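Local coordinates for protein type I modular polyketide synthase (Streptomyces albus subsp. albus, PDB 6IYR) that probably selects an extender unit such as a malonyl group from its coenzyme A thioester and transfers it to the carrier protein during salinomycin assembly, at residues D126-V131 and G445-W450; A393-S398 and V419-L424. One frame throughout, in Å; residues are numbered along the deposited sequence.

In the fold
Contact 1 (D126-V131 with G445-W450) and contact 2 (A393-S398 with V419-L424) both reach one parallel sheet, contact 1 through strand 129-132, which lies next to strand 393-396, whereas 445-450 is a loop after helix 431-443. Contact 2 is buried near the middle of the chain and is held by backbone hydrogen bonds between neighbouring strands, continued past the strand ends by a threonine hydroxyl, one more backbone bond and a water. Contact 1 is smaller and only partly buried: it rests on apolar packing alone, with D126 and P447 at the surface. V129 and V131 pair with V395, joining the two contacts, and A393 touches V446. In sequence, contact 2 is nested within the span closed by contact 1.

Contact 1 (D126-V131 and G445-W450); sequences DRTVFV and GVPVDW
T128 meets V446 methyl to methyl, setting the lead-in to strand 129-132 against the loop that follows helix 431-443. T128 turns its CB toward this loop, and beyond CB the branch that touches is CG2: T128 CG2 lies 3.9 Å from CG1 of V446, the two side chains crossing at about a right angle, and the same methyl reaches CD, at the rim of the P447 ring, at 4.2 Å. V446 presents CG1 because this methyl stands anti to its backbone N (chi1 179°). At the exposed rim, D126 packs against the same proline through carbon atoms, its CA 3.8 Å and its CB 4.1 Å from P447 CD, while its carboxylate leads away. No hydrogen bond crosses between the segments. The loop takes its course from two turns: G445, with positive phi (106°), ends helix 431-443 in a Schellman motif, and P447 centres an inverse gamma turn in which V448 N bonds to V446 O at 2.8 Å. R127 is held to the chain before strand 393-396 by bonds with R389 and H391. T128 and V446 both reach V211, and V446 also packs on A441 of helix 431-443 and A393 of strand 393-396.

Contact 2 (A393-S398 and V419-L424); sequences AFVEAS and VTQGTL
F394 and T420 pair across two parallel strands, with CB of F394 3.9 Å from CG2 of T420. The backbone around them forms the usual parallel ladder: F394 N donates to V419 O, F394 O accepts from Q421 N, and E396 N gives a short, nearly straight bond to Q421 O (2.7 Å, 176° at the hydrogen). V419 O also lies in the plane of the F394 ring at its edge, 3.7 Å from CD1. On the other face of the sheet A393 meets V419, while V395 and Q421 run side by side, CG2 of V395 4.1 Å from CG of Q421.

Helix 404-414 links the strands as a beta-alpha-beta unit and packs on T420; W206 of helix 188-208 touches V395 and Q421 on the opposite face. Strand 419-421 is an edge strand of the four-stranded parallel sheet in the acyltransferase domain, at the far end from 215-218.

Past the strand ends, T423 takes over. T423 OG1, anti to the carbonyl carbon (chi1 -60°), donates to E396 O at 2.7 Å, tilted 27° from the carbonyl plane, and also bonds to W206 NE1. L424 N then donates to S398 O (3.1 Å). A water accepts from T423 N and donates to L424 O and S398 OG. S398 OG donates to E396 OE2 (2.7 Å) from the anti side, somewhat out of the carboxylate plane, and the carboxylate is anchored in turn by the backbone N-H groups of V402 and L403, one on each oxygen.

Contact 1 (D126-V131 and G445-W450)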
# COMPACT_ATOMS: atom_id res chain seq x y z
N ASP A 126 15.01 7.88 1.20
CA ASP A 126 14.88 8.22 -0.21
C ASP A 126 15.02 7.00 -1.11
O ASP A 126 14.84 7.08 -2.31
CB ASP A 126 15.94 9.28 -0.62
CG ASP A 126 17.35 8.88 -0.22
OD1 ASP A 126 17.55 7.77 0.32
OD2 ASP A 126 18.24 9.72 -0.39
N ARG A 127 15.46 5.90 -0.55
CA ARG A 127 15.36 4.67 -1.30
C ARG A 127 14.07 3.97 -0.96
O ARG A 127 14.05 2.92 -0.32
CB ARG A 127 16.57 3.83 -1.04
CG ARG A 127 17.80 4.56 -1.52
CD ARG A 127 18.89 3.59 -1.87
NE ARG A 127 19.45 3.09 -0.63
CZ ARG A 127 19.65 1.82 -0.35
NH1 ARG A 127 20.20 1.50 0.81
NH2 ARG A 127 19.39 0.88 -1.24
N THR A 128 12.98 4.54 -1.43
CA THR A 128 11.72 4.19 -0.83
C THR A 128 11.10 2.94 -1.47
O THR A 128 11.10 2.76 -2.69
CB THR A 128 10.80 5.43 -0.65
OG1 THR A 128 9.42 5.12 -0.89
CG2 THR A 128 11.27 6.58 -1.45
N VAL A 129 10.65 2.03 -0.60
CA VAL A 129 10.03 0.80 -1.04
C VAL A 129 8.53 0.95 -1.18
O VAL A 129 7.85 1.43 -0.23
CB VAL A 129 10.32 -0.31 -0.04
CG1 VAL A 129 9.61 -1.57 -0.48
CG2 VAL A 129 11.80 -0.53 0.10
N PHE A 130 7.99 0.64 -2.35
CA PHE A 130 6.53 0.56 -2.50
C PHE A 130 5.99 -0.86 -2.15
O PHE A 130 6.43 -1.87 -2.73
CB PHE A 130 6.07 0.94 -3.91
CG PHE A 130 6.16 2.43 -4.25
CD1 PHE A 130 6.81 3.33 -3.41
CD2 PHE A 130 5.77 2.87 -5.50
CE1 PHE A 130 6.94 4.66 -3.77
CE2 PHE A 130 5.94 4.20 -5.90
CZ PHE A 130 6.53 5.09 -5.02
N VAL A 131 4.96 -0.90 -1.30
CA VAL A 131 4.32 -2.15 -0.85
C VAL A 131 2.92 -2.31 -1.42
O VAL A 131 2.11 -1.38 -1.37
CB VAL A 131 4.25 -2.19 0.68
CG1 VAL A 131 3.55 -3.47 1.13
CG2 VAL A 131 5.63 -2.12 1.27
N GLY A 445 11.86 12.02 5.25
CA GLY A 445 12.94 12.18 4.30
C GLY A 445 12.62 11.54 2.97
O GLY A 445 13.44 11.52 2.06
N VAL A 446 11.40 11.08 2.80
CA VAL A 446 11.01 10.66 1.46
C VAL A 446 10.93 11.90 0.60
O VAL A 446 10.32 12.89 1.01
CB VAL A 446 9.65 9.98 1.51
CG1 VAL A 446 9.23 9.56 0.13
CG2 VAL A 446 9.72 8.80 2.45
N PRO A 447 11.50 11.85 -0.62
CA PRO A 447 11.69 13.08 -1.41
C PRO A 447 10.46 13.52 -2.18
O PRO A 447 10.49 13.64 -3.39
CB PRO A 447 12.84 12.74 -2.35
CG PRO A 447 12.77 11.25 -2.51
CD PRO A 447 12.13 10.68 -1.26
N VAL A 448 9.43 13.93 -1.46
CA VAL A 448 8.27 14.53 -2.07
C VAL A 448 8.70 15.83 -2.76
O VAL A 448 9.52 16.58 -2.24
CB VAL A 448 7.20 14.82 -0.99
CG1 VAL A 448 5.99 15.53 -1.59
CG2 VAL A 448 6.81 13.52 -0.30
N ASP A 449 8.11 16.10 -3.91
CA ASP A 449 8.29 17.35 -4.60
C ASP A 449 7.05 18.21 -4.48
O ASP A 449 6.03 17.97 -5.14
CB ASP A 449 8.57 17.07 -6.08
CG ASP A 449 8.84 18.36 -6.87
OD1 ASP A 449 8.89 19.45 -6.27
OD2 ASP A 449 8.93 18.29 -8.09
N TRP A 450 7.10 19.19 -3.60
CA TRP A 450 5.89 19.93 -3.24
C TRP A 450 5.29 20.77 -4.35
O TRP A 450 4.08 21.01 -4.35
CB TRP A 450 6.13 20.74 -1.98
CG TRP A 450 6.27 19.83 -0.81
CD1 TRP A 450 7.39 19.56 -0.13
CD2 TRP A 450 5.23 19.06 -0.20
NE1 TRP A 450 7.14 18.65 0.87
CE2 TRP A 450 5.80 18.36 0.88
CE3 TRP A 450 3.86 18.90 -0.45
CZ2 TRP A 450 5.06 17.52 1.71
CZ3 TRP A 450 3.12 18.12 0.40
CH2 TRP A 450 3.72 17.41 1.45

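Contact 2 (A393-S398 and V419-L424)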
# COMPACT_ATOMS: atom_id res chain seq x y z
N ALA A 393 12.38 3.63 4.20
CA ALA A 393 10.97 3.96 4.14
C ALA A 393 10.18 2.99 3.28
O ALA A 393 10.58 2.65 2.18
CB ALA A 393 10.74 5.38 3.63
N PHE A 394 9.05 2.55 3.84
CA PHE A 394 8.11 1.70 3.16
C PHE A 394 6.76 2.37 3.01
O PHE A 394 6.11 2.76 3.99
CB PHE A 394 7.92 0.41 3.97
CG PHE A 394 9.16 -0.42 4.04
CD1 PHE A 394 10.16 -0.10 4.91
CD2 PHE A 394 9.33 -1.51 3.20
CE1 PHE A 394 11.34 -0.83 4.93
CE2 PHE A 394 10.45 -2.31 3.30
CZ PHE A 394 11.48 -1.94 4.12
N VAL A 395 6.30 2.41 1.78
CA VAL A 395 5.04 3.09 1.47
C VAL A 395 4.06 2.09 0.90
O VAL A 395 4.26 1.55 -0.19
CB VAL A 395 5.26 4.24 0.47
CG1 VAL A 395 3.96 4.80 -0.05
CG2 VAL A 395 6.03 5.37 1.14
N GLU A 396 2.94 1.93 1.60
CA GLU A 396 1.89 1.05 1.09
C GLU A 396 0.97 1.81 0.18
O GLU A 396 0.34 2.76 0.58
CB GLU A 396 1.12 0.38 2.25
CG GLU A 396 0.28 -0.83 1.85
CD GLU A 396 -0.49 -1.40 3.01
OE1 GLU A 396 0.17 -1.80 3.99
OE2 GLU A 396 -1.73 -1.39 2.97
N ALA A 397 0.98 1.42 -1.09
CA ALA A 397 0.17 2.03 -2.11
C ALA A 397 -1.22 1.43 -2.13
O ALA A 397 -1.61 0.87 -3.15
CB ALA A 397 0.79 1.81 -3.48
N SER A 398 -1.99 1.64 -1.06
CA SER A 398 -3.28 0.98 -0.92
C SER A 398 -4.38 1.95 -0.52
O SER A 398 -4.11 2.99 0.09
CB SER A 398 -3.17 -0.11 0.13
OG SER A 398 -2.89 0.44 1.40
N VAL A 419 10.73 3.59 8.53
CA VAL A 419 9.34 3.88 8.78
C VAL A 419 8.41 3.23 7.76
O VAL A 419 8.82 2.91 6.67
CB VAL A 419 9.08 5.40 8.80
CG1 VAL A 419 9.86 6.05 9.91
CG2 VAL A 419 9.46 6.02 7.47
N THR A 420 7.17 3.01 8.17
CA THR A 420 6.15 2.44 7.32
C THR A 420 4.95 3.33 7.31
O THR A 420 4.58 3.86 8.33
CB THR A 420 5.56 1.14 7.87
OG1 THR A 420 6.43 0.57 8.84
CG2 THR A 420 5.27 0.20 6.76
N GLN A 421 4.33 3.45 6.15
CA GLN A 421 3.13 4.22 6.04
C GLN A 421 2.25 3.81 4.88
O GLN A 421 2.67 3.12 3.99
CB GLN A 421 3.45 5.69 5.95
CG GLN A 421 3.98 6.12 4.62
CD GLN A 421 3.81 7.59 4.46
OE1 GLN A 421 2.81 8.04 3.93
NE2 GLN A 421 4.75 8.35 4.95
N GLY A 422 0.99 4.21 4.97
CA GLY A 422 0.01 3.96 3.94
C GLY A 422 -0.22 5.14 3.04
O GLY A 422 0.53 6.11 3.03
N THR A 423 -1.25 5.02 2.24
CA THR A 423 -1.70 6.04 1.34
C THR A 423 -3.07 6.58 1.73
O THR A 423 -3.17 7.68 2.27
CB THR A 423 -1.67 5.58 -0.12
OG1 THR A 423 -0.34 5.21 -0.46
CG2 THR A 423 -2.06 6.67 -1.06
N LEU A 424 -4.11 5.80 1.47
CA LEU A 424 -5.43 6.19 1.86
C LEU A 424 -5.91 5.37 3.02
O LEU A 424 -5.28 4.39 3.43
CB LEU A 424 -6.35 6.03 0.69
CG LEU A 424 -5.93 6.72 -0.61
CD1 LEU A 424 -7.00 6.40 -1.64
CD2 LEU A 424 -5.80 8.24 -0.52
O HOH W 1 -2.99 2.83 2.72